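PDB 4NAS: ribulose-bisphosphate carboxylase from Alicyclobacillus acidocaldarius subsp. acidocaldarius, which belongs to the RuBisCO large-chain family, joining an N-terminal domain to a TIM-barrel catalytic domain that holds a calcium ion in this structure. Local coordinates for residues G132-L137 with R142-S147; E166-G171 with D201-R206; E226-L231 with P258-P263; I264-A269 with Q290-A295; L356-G361 with R376-A381. All coordinates share one frame; numbering follows the deposited sequence.

Contact 1 of 5, residues G132-L137 with R142-S147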
# COMPACT_ATOMS: atom_id res chain seq x y z
N GLY B 132 -19.28 13.09 -16.67
CA GLY B 132 -20.17 11.96 -16.40
C GLY B 132 -20.78 12.02 -15.01
O GLY B 132 -21.92 11.59 -14.82
N VAL B 133 -20.04 12.54 -14.04
CA VAL B 133 -20.61 12.76 -12.72
C VAL B 133 -21.70 13.81 -12.81
O VAL B 133 -22.80 13.64 -12.26
CB VAL B 133 -19.55 13.24 -11.71
CG1 VAL B 133 -20.24 13.81 -10.45
CG2 VAL B 133 -18.61 12.10 -11.35
N ARG B 134 -21.41 14.91 -13.52
CA ARG B 134 -22.39 15.98 -13.67
C ARG B 134 -23.68 15.50 -14.33
O ARG B 134 -24.78 15.89 -13.95
CB ARG B 134 -21.82 17.15 -14.48
CG ARG B 134 -20.82 18.00 -13.74
CD ARG B 134 -20.46 19.25 -14.53
NE ARG B 134 -19.48 20.07 -13.81
CZ ARG B 134 -19.77 20.86 -12.79
NH1 ARG B 134 -21.02 20.94 -12.36
NH2 ARG B 134 -18.82 21.57 -12.18
N ARG B 135 -23.51 14.66 -15.36
CA ARG B 135 -24.62 14.11 -16.11
C ARG B 135 -25.44 13.15 -15.26
O ARG B 135 -26.66 13.19 -15.29
CB ARG B 135 -24.11 13.38 -17.35
CG ARG B 135 -25.20 12.92 -18.29
CD ARG B 135 -24.68 11.85 -19.25
NE ARG B 135 -25.68 11.49 -20.23
N ARG B 136 -24.77 12.29 -14.49
CA ARG B 136 -25.49 11.37 -13.62
C ARG B 136 -26.33 12.12 -12.58
O ARG B 136 -27.48 11.76 -12.33
CB ARG B 136 -24.53 10.44 -12.89
CG ARG B 136 -23.84 9.45 -13.78
CD ARG B 136 -24.56 8.13 -13.76
NE ARG B 136 -24.59 7.57 -12.41
CZ ARG B 136 -24.65 6.27 -12.17
NH1 ARG B 136 -24.65 5.42 -13.18
NH2 ARG B 136 -24.69 5.82 -10.91
N LEU B 137 -25.74 13.16 -11.98
CA LEU B 137 -26.40 13.88 -10.89
C LEU B 137 -27.26 15.04 -11.39
O LEU B 137 -28.07 15.58 -10.64
CB LEU B 137 -25.35 14.42 -9.90
CG LEU B 137 -24.44 13.37 -9.27
CD1 LEU B 137 -23.46 13.99 -8.28
CD2 LEU B 137 -25.27 12.27 -8.63
N ARG B 142 -21.78 24.77 -11.71
CA ARG B 142 -21.56 25.16 -10.32
C ARG B 142 -20.76 24.06 -9.64
O ARG B 142 -20.78 22.90 -10.06
CB ARG B 142 -22.90 25.35 -9.61
CG ARG B 142 -23.75 24.08 -9.52
CD ARG B 142 -24.94 24.29 -8.60
NE ARG B 142 -25.87 23.16 -8.57
CZ ARG B 142 -25.72 22.10 -7.78
NH1 ARG B 142 -24.67 22.01 -6.98
NH2 ARG B 142 -26.63 21.13 -7.80
N PRO B 143 -19.99 24.42 -8.61
CA PRO B 143 -19.44 23.37 -7.75
C PRO B 143 -20.55 22.49 -7.19
O PRO B 143 -21.68 22.94 -6.98
CB PRO B 143 -18.78 24.16 -6.61
CG PRO B 143 -18.34 25.43 -7.28
CD PRO B 143 -19.36 25.73 -8.37
N LEU B 144 -20.21 21.22 -6.97
CA LEU B 144 -21.13 20.28 -6.36
C LEU B 144 -21.00 20.41 -4.85
O LEU B 144 -19.98 20.90 -4.35
CB LEU B 144 -20.76 18.87 -6.79
CG LEU B 144 -21.37 18.38 -8.11
CD1 LEU B 144 -20.80 19.08 -9.33
CD2 LEU B 144 -21.17 16.88 -8.20
N VAL B 145 -22.00 19.96 -4.11
CA VAL B 145 -21.94 20.06 -2.65
C VAL B 145 -22.08 18.66 -2.07
O VAL B 145 -23.02 17.94 -2.41
CB VAL B 145 -23.07 20.96 -2.06
CG1 VAL B 145 -23.01 21.00 -0.54
CG2 VAL B 145 -23.00 22.38 -2.63
N MSE B 146 -21.13 18.29 -1.22
CA MSE B 146 -21.15 16.98 -0.59
C MSE B 146 -21.14 17.07 0.94
O MSE B 146 -20.37 17.85 1.51
CB MSE B 146 -19.97 16.13 -1.08
CG MSE B 146 -19.89 14.74 -0.46
SE MSE B 146 -18.55 13.70 -1.46
CE MSE B 146 -16.99 14.72 -0.94
N SER B 147 -22.01 16.30 1.59
CA SER B 147 -22.07 16.21 3.07
C SER B 147 -21.53 14.85 3.53
O SER B 147 -21.56 13.86 2.79
CB SER B 147 -23.50 16.48 3.59
OG SER B 147 -23.54 16.57 5.01
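Two kinds of interaction tie Arg134 and its helix neighbours to Arg142 and Leu144: a polar clasp and an apolar patch. In the clasp, the guanidinium of Arg134 meets the backbone carbonyl of Arg142 end-on, with both terminal nitrogens on a single oxygen. Arg134 NH1 lies 3.0 Å from Arg142 O, within the carbonyl plane, and its N-H points there at 153°. The bond from Arg134 NH2 to the same O is longer, 3.2 Å, and comes from above that plane. The oxygen itself sits in the guanidinium plane, so the pair of bonds helps to fix how the group is turned. A long side chain suits the gap: Arg134 runs extended from CG to NE, carrying its charged end to the carbonyl. The charge is also used elsewhere, because NH2 forms a salt bridge with Asp355 and NH1 bonds to Ala139 O, so this buried arginine joins the helix to loop residues at Ala139, Arg142 and Asp355.

The apolar contacts centre on Leu144, whose two methyls divide the work. CD1 lies over one face of the Arg134 guanidinium, 3.6 Å from NH1. CD2 reaches the helix proper, 3.7 Å from Leu137 CD1 and 3.9 Å from Val133 CG1. Valine and leucine one turn apart offer this branched leucine an apolar strip of helix surface.

Helix 132-137 crosses the direction of strand 144-146 at 76°, beside the strand's beginning. With Leu144 pointing to it, this is consistent with a helix covering the N-terminal mouth of the TIM barrel, just before the chain enters the barrel wall.

Contact 2 of 5, residues E166-G171 with D201-R206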
# COMPACT_ATOMS: atom_id res chain seq x y z
N GLU B 166 -31.80 14.66 7.08
CA GLU B 166 -31.34 15.96 7.53
C GLU B 166 -30.34 16.58 6.56
O GLU B 166 -30.48 17.74 6.19
CB GLU B 166 -30.72 15.88 8.92
CG GLU B 166 -31.72 15.63 10.04
CD GLU B 166 -32.79 16.72 10.14
OE1 GLU B 166 -33.87 16.57 9.51
OE2 GLU B 166 -32.56 17.72 10.85
N GLN B 167 -29.34 15.81 6.14
CA GLN B 167 -28.39 16.30 5.13
C GLN B 167 -29.07 16.63 3.80
O GLN B 167 -28.84 17.71 3.24
CB GLN B 167 -27.23 15.32 4.93
CG GLN B 167 -26.25 15.31 6.09
CD GLN B 167 -25.42 14.06 6.13
OE1 GLN B 167 -24.21 14.07 5.85
NE2 GLN B 167 -26.06 12.95 6.49
N ALA B 168 -29.91 15.74 3.31
CA ALA B 168 -30.55 15.92 2.01
C ALA B 168 -31.53 17.09 2.02
O ALA B 168 -31.75 17.75 1.00
CB ALA B 168 -31.26 14.63 1.57
N GLU B 169 -32.09 17.39 3.18
CA GLU B 169 -33.02 18.50 3.27
C GLU B 169 -32.31 19.84 3.04
O GLU B 169 -32.96 20.85 2.76
CB GLU B 169 -33.84 18.44 4.56
CG GLU B 169 -34.96 17.40 4.42
CD GLU B 169 -35.83 17.25 5.64
OE1 GLU B 169 -35.30 17.20 6.77
OE2 GLU B 169 -37.06 17.16 5.46
N GLY B 170 -30.98 19.82 3.12
CA GLY B 170 -30.19 20.99 2.78
C GLY B 170 -29.88 21.14 1.29
O GLY B 170 -29.13 22.03 0.90
N GLY B 171 -30.46 20.26 0.47
CA GLY B 171 -30.28 20.34 -0.98
C GLY B 171 -28.97 19.80 -1.55
O GLY B 171 -28.68 19.96 -2.73
N ASP B 201 -36.09 10.39 -2.40
CA ASP B 201 -37.23 10.61 -3.28
C ASP B 201 -38.28 11.49 -2.61
O ASP B 201 -38.81 12.42 -3.23
CB ASP B 201 -37.84 9.27 -3.69
CG ASP B 201 -37.05 8.59 -4.80
OD1 ASP B 201 -36.37 9.30 -5.56
OD2 ASP B 201 -37.12 7.35 -4.91
N GLU B 202 -38.58 11.18 -1.36
CA GLU B 202 -39.48 11.98 -0.56
C GLU B 202 -38.99 13.43 -0.50
O GLU B 202 -39.74 14.36 -0.78
CB GLU B 202 -39.59 11.39 0.84
CG GLU B 202 -40.37 12.22 1.84
CD GLU B 202 -40.25 11.68 3.26
OE1 GLU B 202 -40.41 10.45 3.44
OE2 GLU B 202 -39.97 12.47 4.18
N ILE B 203 -37.72 13.61 -0.15
CA ILE B 203 -37.18 14.94 0.08
C ILE B 203 -37.10 15.81 -1.19
O ILE B 203 -37.28 17.04 -1.14
CB ILE B 203 -35.82 14.85 0.81
CG1 ILE B 203 -36.06 14.44 2.26
CG2 ILE B 203 -35.08 16.17 0.79
CD1 ILE B 203 -34.79 14.11 3.00
N ALA B 204 -36.87 15.18 -2.34
CA ALA B 204 -36.77 15.90 -3.61
C ALA B 204 -38.04 16.69 -3.93
O ALA B 204 -37.99 17.65 -4.70
CB ALA B 204 -36.46 14.93 -4.74
N GLN B 205 -39.16 16.28 -3.34
CA GLN B 205 -40.43 16.96 -3.57
C GLN B 205 -40.47 18.37 -2.97
O GLN B 205 -41.28 19.19 -3.37
CB GLN B 205 -41.59 16.10 -3.08
CG GLN B 205 -41.84 14.90 -3.98
CD GLN B 205 -43.20 14.26 -3.74
OE1 GLN B 205 -44.00 14.10 -4.67
NE2 GLN B 205 -43.46 13.88 -2.49
N ARG B 206 -39.59 18.63 -2.01
CA ARG B 206 -39.47 19.97 -1.42
C ARG B 206 -38.21 20.66 -1.95
O ARG B 206 -38.23 21.84 -2.25
CB ARG B 206 -39.39 19.89 0.10
CG ARG B 206 -39.66 18.51 0.68
CD ARG B 206 -39.44 18.51 2.19
NE ARG B 206 -39.89 17.27 2.81
CZ ARG B 206 -39.95 17.07 4.12
NH1 ARG B 206 -39.60 18.03 4.96
NH2 ARG B 206 -40.38 15.90 4.60
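Glu169 and Arg206 meet face-on: the carboxylate oxygen OE2 of Glu169 stands over one face of the Arg206 guanidinium, 2.7 Å from NH1. The two flat groups are turned 66° against each other, and the oxygen is well out of the guanidinium plane, so no N-H is aimed at it. The salt bridge is one of charge alone.

Beside this ion pair, Ile203 points toward the other segment. Its CG1 lies anti to the carbonyl carbon (chi1 -72°) and, with chi2 extended (171°), CD1 reaches the aliphatic part of Glu169, 3.6 Å from CG, the two chains crossing at about a right angle. The same methyl touches Ala168 CB at 3.8 Å, while the CG2 branch rests 3.7 Å from Ala168 O. A small alanine lets the branched isoleucine come close, and an extended glutamate can lay its methylenes on the isoleucine while carrying its charge to Arg206. Ala168 to Gly171 form a type I turn, with Gly171 at positive phi.

Helix 157-168 packs its end against helix 189-207 on the outside of the barrel domain. Arg206 also bridges to Glu202 OE2, at 3.5 Å from NH2, one turn earlier in its own helix. The positive group shared by two glutamates probably eases their mutual repulsion, but a bond of charges near the exposed Arg206 is likely to be more forgiving of movement than a directed one.

Contact 3 of 5, residues E226-L231 with P258-P263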
# COMPACT_ATOMS: atom_id res chain seq x y z
N GLU B 226 -18.31 -8.04 -7.46
CA GLU B 226 -19.72 -8.40 -7.43
C GLU B 226 -20.52 -7.47 -6.51
O GLU B 226 -21.62 -7.05 -6.85
CB GLU B 226 -19.91 -9.86 -7.01
CG GLU B 226 -21.38 -10.33 -7.02
CD GLU B 226 -22.02 -10.28 -8.41
OE1 GLU B 226 -21.29 -10.41 -9.42
OE2 GLU B 226 -23.26 -10.09 -8.50
N ARG B 227 -19.97 -7.12 -5.35
CA ARG B 227 -20.67 -6.20 -4.47
C ARG B 227 -20.83 -4.81 -5.11
O ARG B 227 -21.88 -4.19 -5.01
CB ARG B 227 -20.02 -6.09 -3.08
CG ARG B 227 -20.88 -5.25 -2.11
CD ARG B 227 -20.42 -5.28 -0.65
NE ARG B 227 -21.54 -5.53 0.27
CZ ARG B 227 -21.38 -5.77 1.57
NH1 ARG B 227 -20.15 -5.78 2.09
NH2 ARG B 227 -22.42 -5.98 2.35
N ALA B 228 -19.77 -4.34 -5.77
CA ALA B 228 -19.81 -3.05 -6.46
C ALA B 228 -20.94 -3.04 -7.50
O ALA B 228 -21.64 -2.03 -7.69
CB ALA B 228 -18.48 -2.79 -7.14
N ARG B 229 -21.09 -4.17 -8.17
CA ARG B 229 -22.11 -4.31 -9.21
C ARG B 229 -23.51 -4.25 -8.60
O ARG B 229 -24.41 -3.62 -9.16
CB ARG B 229 -21.96 -5.64 -9.95
CG ARG B 229 -20.71 -5.80 -10.80
CD ARG B 229 -20.80 -7.11 -11.58
NE ARG B 229 -19.56 -7.48 -12.26
CZ ARG B 229 -18.87 -8.58 -11.99
NH1 ARG B 229 -17.75 -8.85 -12.65
NH2 ARG B 229 -19.31 -9.42 -11.05
N ARG B 230 -23.69 -4.94 -7.47
CA ARG B 230 -24.99 -4.98 -6.83
C ARG B 230 -25.36 -3.59 -6.36
O ARG B 230 -26.50 -3.16 -6.54
CB ARG B 230 -25.01 -5.94 -5.64
CG ARG B 230 -24.84 -7.41 -5.99
CD ARG B 230 -25.21 -8.29 -4.80
NE ARG B 230 -24.55 -7.87 -3.56
CZ ARG B 230 -23.48 -8.46 -3.04
NH1 ARG B 230 -22.96 -8.01 -1.90
NH2 ARG B 230 -22.94 -9.51 -3.64
N LEU B 231 -24.38 -2.90 -5.77
CA LEU B 231 -24.61 -1.58 -5.18
C LEU B 231 -25.01 -0.58 -6.25
O LEU B 231 -25.88 0.26 -6.02
CB LEU B 231 -23.39 -1.09 -4.37
CG LEU B 231 -23.08 -1.91 -3.11
CD1 LEU B 231 -21.81 -1.46 -2.39
CD2 LEU B 231 -24.26 -1.92 -2.15
N PRO B 258 -17.69 -2.66 -16.91
CA PRO B 258 -18.87 -1.95 -17.40
C PRO B 258 -20.06 -2.11 -16.46
O PRO B 258 -20.85 -1.16 -16.29
CB PRO B 258 -19.16 -2.64 -18.73
CG PRO B 258 -17.84 -3.15 -19.18
CD PRO B 258 -17.17 -3.60 -17.92
N ASP B 259 -20.18 -3.28 -15.84
CA ASP B 259 -21.28 -3.54 -14.91
C ASP B 259 -21.17 -2.78 -13.58
O ASP B 259 -22.16 -2.65 -12.86
CB ASP B 259 -21.44 -5.04 -14.65
CG ASP B 259 -21.96 -5.79 -15.86
OD1 ASP B 259 -22.61 -5.17 -16.73
OD2 ASP B 259 -21.71 -7.01 -15.95
N VAL B 260 -19.97 -2.30 -13.25
CA VAL B 260 -19.82 -1.37 -12.12
C VAL B 260 -20.15 0.02 -12.64
O VAL B 260 -19.28 0.85 -12.93
CB VAL B 260 -18.43 -1.44 -11.45
CG1 VAL B 260 -18.36 -0.53 -10.24
CG2 VAL B 260 -18.14 -2.86 -11.01
N ASP B 261 -21.45 0.25 -12.77
CA ASP B 261 -21.94 1.39 -13.52
C ASP B 261 -22.25 2.54 -12.59
O ASP B 261 -23.38 3.02 -12.52
CB ASP B 261 -23.17 0.97 -14.32
CG ASP B 261 -23.54 1.99 -15.35
OD1 ASP B 261 -22.62 2.48 -16.03
OD2 ASP B 261 -24.74 2.31 -15.45
N VAL B 262 -21.24 2.99 -11.86
CA VAL B 262 -21.41 3.98 -10.84
C VAL B 262 -20.07 4.71 -10.64
O VAL B 262 -19.01 4.10 -10.76
CB VAL B 262 -21.83 3.27 -9.55
CG1 VAL B 262 -20.88 2.13 -9.26
CG2 VAL B 262 -21.86 4.22 -8.38
N PRO B 263 -20.10 6.03 -10.36
CA PRO B 263 -18.81 6.72 -10.16
C PRO B 263 -18.04 6.21 -8.94
O PRO B 263 -18.65 5.76 -7.96
CB PRO B 263 -19.22 8.18 -9.95
CG PRO B 263 -20.52 8.32 -10.67
CD PRO B 263 -21.22 6.99 -10.52
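The guanidinium of Arg229 meets Asp259 CB obliquely. At the edge, in plane, lies the carboxylate carbon of Glu226 from the same helix; Arg229 NH2 forms a salt bridge to Glu226 OE1 at 2.7 Å, although the hydrogen bond within it is weak, at 129°. Asp259 turns its carboxylate 78° from the guanidinium plane, and Arg229 NE is 4.3 Å from Asp259 OD2, too far for a salt bridge. Asp257 supplies that partner, pairing with Arg229 NH1.

What touches is therefore mostly carbon. Arg229 CD packs 3.8 Å from Asp259 CB, and its CG lies 3.9 Å from Val260 CG2. These contacts join helix 221-233, on the outside of the TIM barrel, to the loop that leads into barrel strand 264-267, with Leu239 of the intervening strand behind both.

Val260, at the centre of an inverse gamma turn, sets both methyls against Ala228. CG1 stands anti to the backbone N (chi1 -177°) and comes within 3.8 Å of Ala228 CB, with CG2 at 3.9 Å from the same carbon. Alanine suits this spot, since the loop backbone approaches the helix closely: the CA atoms of Arg229 and Val260 are 4.7 Å apart.

Contact 4 of 5, residues I264-A269 with Q290-A295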
# COMPACT_ATOMS: atom_id res chain seq x y z
N ILE B 264 -16.71 6.30 -9.00
CA ILE B 264 -15.88 5.98 -7.85
C ILE B 264 -15.45 7.25 -7.09
O ILE B 264 -14.98 8.23 -7.67
CB ILE B 264 -14.63 5.15 -8.29
CG1 ILE B 264 -15.08 3.78 -8.84
CG2 ILE B 264 -13.62 5.06 -7.14
CD1 ILE B 264 -13.99 3.00 -9.54
N LEU B 265 -15.63 7.23 -5.78
CA LEU B 265 -15.22 8.34 -4.94
C LEU B 265 -13.99 7.87 -4.16
O LEU B 265 -14.10 7.11 -3.18
CB LEU B 265 -16.38 8.77 -4.01
CG LEU B 265 -16.09 9.74 -2.84
CD1 LEU B 265 -15.67 11.12 -3.36
CD2 LEU B 265 -17.32 9.86 -1.88
N ALA B 266 -12.82 8.28 -4.63
CA ALA B 266 -11.55 7.88 -4.01
C ALA B 266 -11.23 8.59 -2.69
O ALA B 266 -11.03 9.82 -2.64
CB ALA B 266 -10.43 8.07 -4.97
N HIS B 267 -11.15 7.81 -1.61
CA HIS B 267 -10.83 8.41 -0.30
C HIS B 267 -9.34 8.20 -0.00
O HIS B 267 -8.81 7.14 -0.28
CB HIS B 267 -11.72 7.83 0.83
CG HIS B 267 -11.55 8.54 2.14
ND1 HIS B 267 -10.47 8.31 2.98
CD2 HIS B 267 -12.26 9.54 2.72
CE1 HIS B 267 -10.55 9.11 4.03
NE2 HIS B 267 -11.61 9.88 3.89
N PRO B 268 -8.65 9.21 0.57
CA PRO B 268 -7.20 9.06 0.75
C PRO B 268 -6.72 8.30 1.98
O PRO B 268 -5.53 8.39 2.26
CB PRO B 268 -6.71 10.51 0.88
CG PRO B 268 -7.85 11.21 1.46
CD PRO B 268 -9.08 10.59 0.82
N ALA B 269 -7.61 7.64 2.73
CA ALA B 269 -7.21 6.91 3.93
C ALA B 269 -5.94 6.11 3.71
O ALA B 269 -5.80 5.44 2.68
CB ALA B 269 -8.33 5.99 4.39
N GLN B 290 -1.91 11.46 -9.71
CA GLN B 290 -1.54 10.69 -10.88
C GLN B 290 -2.09 9.27 -10.85
O GLN B 290 -2.76 8.83 -11.77
CB GLN B 290 -0.01 10.66 -10.99
CG GLN B 290 0.53 10.06 -12.30
CD GLN B 290 2.03 10.32 -12.45
OE1 GLN B 290 2.76 10.39 -11.46
NE2 GLN B 290 2.49 10.45 -13.69
N LEU B 291 -1.78 8.54 -9.79
CA LEU B 291 -2.20 7.15 -9.65
C LEU B 291 -3.72 6.98 -9.52
O LEU B 291 -4.30 6.01 -10.03
CB LEU B 291 -1.53 6.54 -8.41
CG LEU B 291 -0.01 6.43 -8.51
CD1 LEU B 291 0.54 5.58 -7.38
CD2 LEU B 291 0.38 5.85 -9.83
N MSE B 292 -4.36 7.92 -8.81
CA MSE B 292 -5.82 7.90 -8.66
C MSE B 292 -6.56 8.03 -9.99
O MSE B 292 -7.53 7.31 -10.23
CB MSE B 292 -6.27 9.03 -7.73
CG MSE B 292 -5.89 8.85 -6.30
SE MSE B 292 -6.64 7.22 -5.58
CE MSE B 292 -6.20 7.56 -3.74
N ARG B 293 -6.13 8.97 -10.83
CA ARG B 293 -6.76 9.14 -12.14
C ARG B 293 -6.56 7.87 -13.00
O ARG B 293 -7.48 7.39 -13.67
CB ARG B 293 -6.22 10.40 -12.85
CG ARG B 293 -6.81 10.65 -14.23
CD ARG B 293 -6.31 12.00 -14.76
NE ARG B 293 -7.02 12.40 -15.98
CZ ARG B 293 -6.71 13.48 -16.69
NH1 ARG B 293 -7.39 13.77 -17.79
NH2 ARG B 293 -5.69 14.24 -16.32
N LEU B 294 -5.37 7.30 -12.93
CA LEU B 294 -5.10 6.10 -13.73
C LEU B 294 -5.96 4.93 -13.27
O LEU B 294 -6.45 4.15 -14.08
CB LEU B 294 -3.63 5.70 -13.61
CG LEU B 294 -2.60 6.67 -14.21
CD1 LEU B 294 -1.15 6.19 -13.92
CD2 LEU B 294 -2.84 6.84 -15.69
N ALA B 295 -6.14 4.83 -11.96
CA ALA B 295 -6.87 3.73 -11.34
C ALA B 295 -8.38 3.85 -11.58
O ALA B 295 -9.09 2.85 -11.53
CB ALA B 295 -6.55 3.66 -9.85
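Ala266 and Met292, a selenomethionine, make the close part of this contact almost by themselves: Ala266 CB touches the selenium, atom SE, at 3.9 Å. The selenomethionine chain leaves the helix with CG anti to the carbonyl carbon and then bends at chi2 (-59°), which swings the large, polarisable selenium across to the strand. Alanine keeps the strand surface low here, leaving the long unbranched side chain to bridge the distance from the helix.

Beyond this one touch the fit is slack. Met292 CE passes His267 O at 4.4 Å, and Ile264, though directed at the helix, brings its side chain no nearer than 5.3 Å. Neither side is wet, however, as all three touching residues are buried; Tyr248 also packs on Met292, and Ala297 on Ala266.

The pairing is the usual one of a TIM barrel: strand 264-267 in the wall, helix 284-295 laid on its outer surface, and the strand's next side chain turned the other way. That side chain, His267, points away from the helix and lies about 5 Å from the calcium ion, beside Glu179, one of the metal's ligands. Pro268 CD rests 3.4 Å above one face of its ring, toward the rim, and Ala269 N donates to His267 ND1 at 2.9 Å, so two successive residues help to fix the imidazole's rotation. Farther along, Pro268 and Ala269 pack against Met104 and Gly100 of the second subunit.

Contact 5 of 5, residues L356-G361 with R376-A381; sequences LVLNAG and RAFFDA
Phe378 reaches from its helix to Leu358 and Ala360, and its path explains the whole contact. From CA the bond to CB already points at the strand segment; CG then lies anti to the carbonyl carbon (chi1 -76°), carrying the ring off the helix toward both aliphatic residues. CB is still 4.6 Å from Leu358 CD1, and CG is slightly farther from that methyl. On one side of the ring CD1 makes a loose touch, 4.2 Å from Leu358 CD1. The far end is tighter: CE2 comes within 3.6 Å of Ala360 CB, and CZ, the tip, within 3.7 Å of the same methyl. Both methyls approach the ring obliquely.

The residue types fit their places. Leu358 and Ala360 are two apart and both point at the helix, offering a long branch and a short one; the short alanine methyl accommodates the outer end of the ring, while the leucine branch meets it nearer its attachment. Nothing polar takes part, and all three residues are buried.

Asn359, between them, turns the other way and bonds to Ala335 O. Strand 357-359 pairs in parallel with strand 144-146 in the barrel wall, and helix 371-386 lies against its outer surface. Val345 of helix 345-352 and Pro342 also pack on Phe378, which places the ring where strand, helix and loop converge.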
# COMPACT_ATOMS: atom_id res chain seq x y z
N LEU B 356 -15.58 21.35 -9.17
CA LEU B 356 -15.12 21.27 -7.80
C LEU B 356 -16.22 20.58 -7.02
O LEU B 356 -17.40 20.77 -7.31
CB LEU B 356 -14.89 22.68 -7.27
CG LEU B 356 -14.63 22.90 -5.79
CD1 LEU B 356 -13.27 22.33 -5.41
CD2 LEU B 356 -14.72 24.39 -5.44
N VAL B 357 -15.84 19.77 -6.04
CA VAL B 357 -16.81 19.30 -5.06
C VAL B 357 -16.53 20.01 -3.75
O VAL B 357 -15.41 19.94 -3.24
CB VAL B 357 -16.71 17.79 -4.84
CG1 VAL B 357 -17.73 17.35 -3.78
CG2 VAL B 357 -16.94 17.03 -6.17
N LEU B 358 -17.54 20.72 -3.22
CA LEU B 358 -17.43 21.30 -1.90
C LEU B 358 -17.61 20.17 -0.89
O LEU B 358 -18.71 19.66 -0.67
CB LEU B 358 -18.43 22.46 -1.68
CG LEU B 358 -18.20 23.68 -2.59
CD1 LEU B 358 -19.44 24.56 -2.66
CD2 LEU B 358 -16.98 24.48 -2.15
N ASN B 359 -16.48 19.74 -0.34
CA ASN B 359 -16.39 18.57 0.52
C ASN B 359 -16.59 19.02 1.96
O ASN B 359 -15.63 19.27 2.68
CB ASN B 359 -15.01 17.93 0.32
CG ASN B 359 -14.86 16.59 1.00
OD1 ASN B 359 -15.72 16.17 1.76
ND2 ASN B 359 -13.74 15.92 0.75
N ALA B 360 -17.84 19.16 2.37
CA ALA B 360 -18.13 19.69 3.69
C ALA B 360 -18.38 18.59 4.73
O ALA B 360 -19.01 17.58 4.45
CB ALA B 360 -19.31 20.63 3.63
N GLY B 361 -17.88 18.80 5.94
CA GLY B 361 -18.16 17.90 7.05
C GLY B 361 -18.67 18.67 8.24
O GLY B 361 -19.89 18.80 8.45
N ARG B 376 -27.78 24.67 3.04
CA ARG B 376 -28.35 25.86 2.40
C ARG B 376 -27.29 26.96 2.30
O ARG B 376 -27.17 27.61 1.25
CB ARG B 376 -29.58 26.37 3.17
CG ARG B 376 -30.76 25.41 3.10
CD ARG B 376 -31.93 25.89 3.92
NE ARG B 376 -32.56 27.07 3.33
CZ ARG B 376 -33.53 27.01 2.42
NH1 ARG B 376 -33.97 25.83 2.01
NH2 ARG B 376 -34.05 28.13 1.94
N ALA B 377 -26.53 27.13 3.38
CA ALA B 377 -25.40 28.08 3.45
C ALA B 377 -24.46 28.01 2.26
O ALA B 377 -24.04 29.04 1.73
CB ALA B 377 -24.61 27.84 4.72
N PHE B 378 -24.09 26.80 1.85
CA PHE B 378 -23.17 26.66 0.73
C PHE B 378 -23.85 27.11 -0.55
O PHE B 378 -23.27 27.83 -1.36
CB PHE B 378 -22.63 25.23 0.61
CG PHE B 378 -21.58 24.89 1.63
CD1 PHE B 378 -20.25 25.27 1.44
CD2 PHE B 378 -21.90 24.18 2.78
CE1 PHE B 378 -19.27 24.97 2.38
CE2 PHE B 378 -20.93 23.87 3.72
CZ PHE B 378 -19.61 24.27 3.52
N PHE B 379 -25.09 26.69 -0.74
CA PHE B 379 -25.86 27.15 -1.88
C PHE B 379 -26.06 28.69 -1.90
O PHE B 379 -26.04 29.30 -2.97
CB PHE B 379 -27.17 26.36 -2.00
CG PHE B 379 -26.96 24.96 -2.54
CD1 PHE B 379 -26.72 24.75 -3.89
CD2 PHE B 379 -26.99 23.86 -1.70
CE1 PHE B 379 -26.51 23.47 -4.40
CE2 PHE B 379 -26.78 22.56 -2.20
CZ PHE B 379 -26.54 22.37 -3.55
N ASP B 380 -26.18 29.31 -0.73
CA ASP B 380 -26.27 30.77 -0.63
C ASP B 380 -24.99 31.47 -1.14
O ASP B 380 -25.05 32.48 -1.86
CB ASP B 380 -26.56 31.21 0.82
CG ASP B 380 -27.97 30.85 1.28
OD1 ASP B 380 -28.88 30.78 0.43
OD2 ASP B 380 -28.17 30.64 2.51
N ALA B 381 -23.85 30.93 -0.76
CA ALA B 381 -22.55 31.42 -1.20
C ALA B 381 -22.32 31.18 -2.69
O ALA B 381 -21.75 32.01 -3.38
CB ALA B 381 -21.43 30.77 -0.39

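All five contacts lie in the TIM-barrel domain. Contacts 1 and 5, with centres 12 Å apart, share a sheet through the backbone hydrogen bond from Leu358 N to Leu144 O, 2.7 Å. Contact 1 also meets contact 2 through Ser147 OG and Gln167 OE1, 2.7 Å apart, contact 3 through Arg136 NH1 and Asp261 O, 2.8 Å apart, and contact 4 through Met146 SE and Leu265 CD2, 4.0 Å apart. Contact 3 runs directly in sequence into contact 4. Contact 4 brings His267 to about 5 Å from a calcium ion, beside Glu179 of the metal site that also includes carboxylated Lys176 and Asp178; side chains of contacts 5 and 3 stay about 12 and 13 Å from calcium.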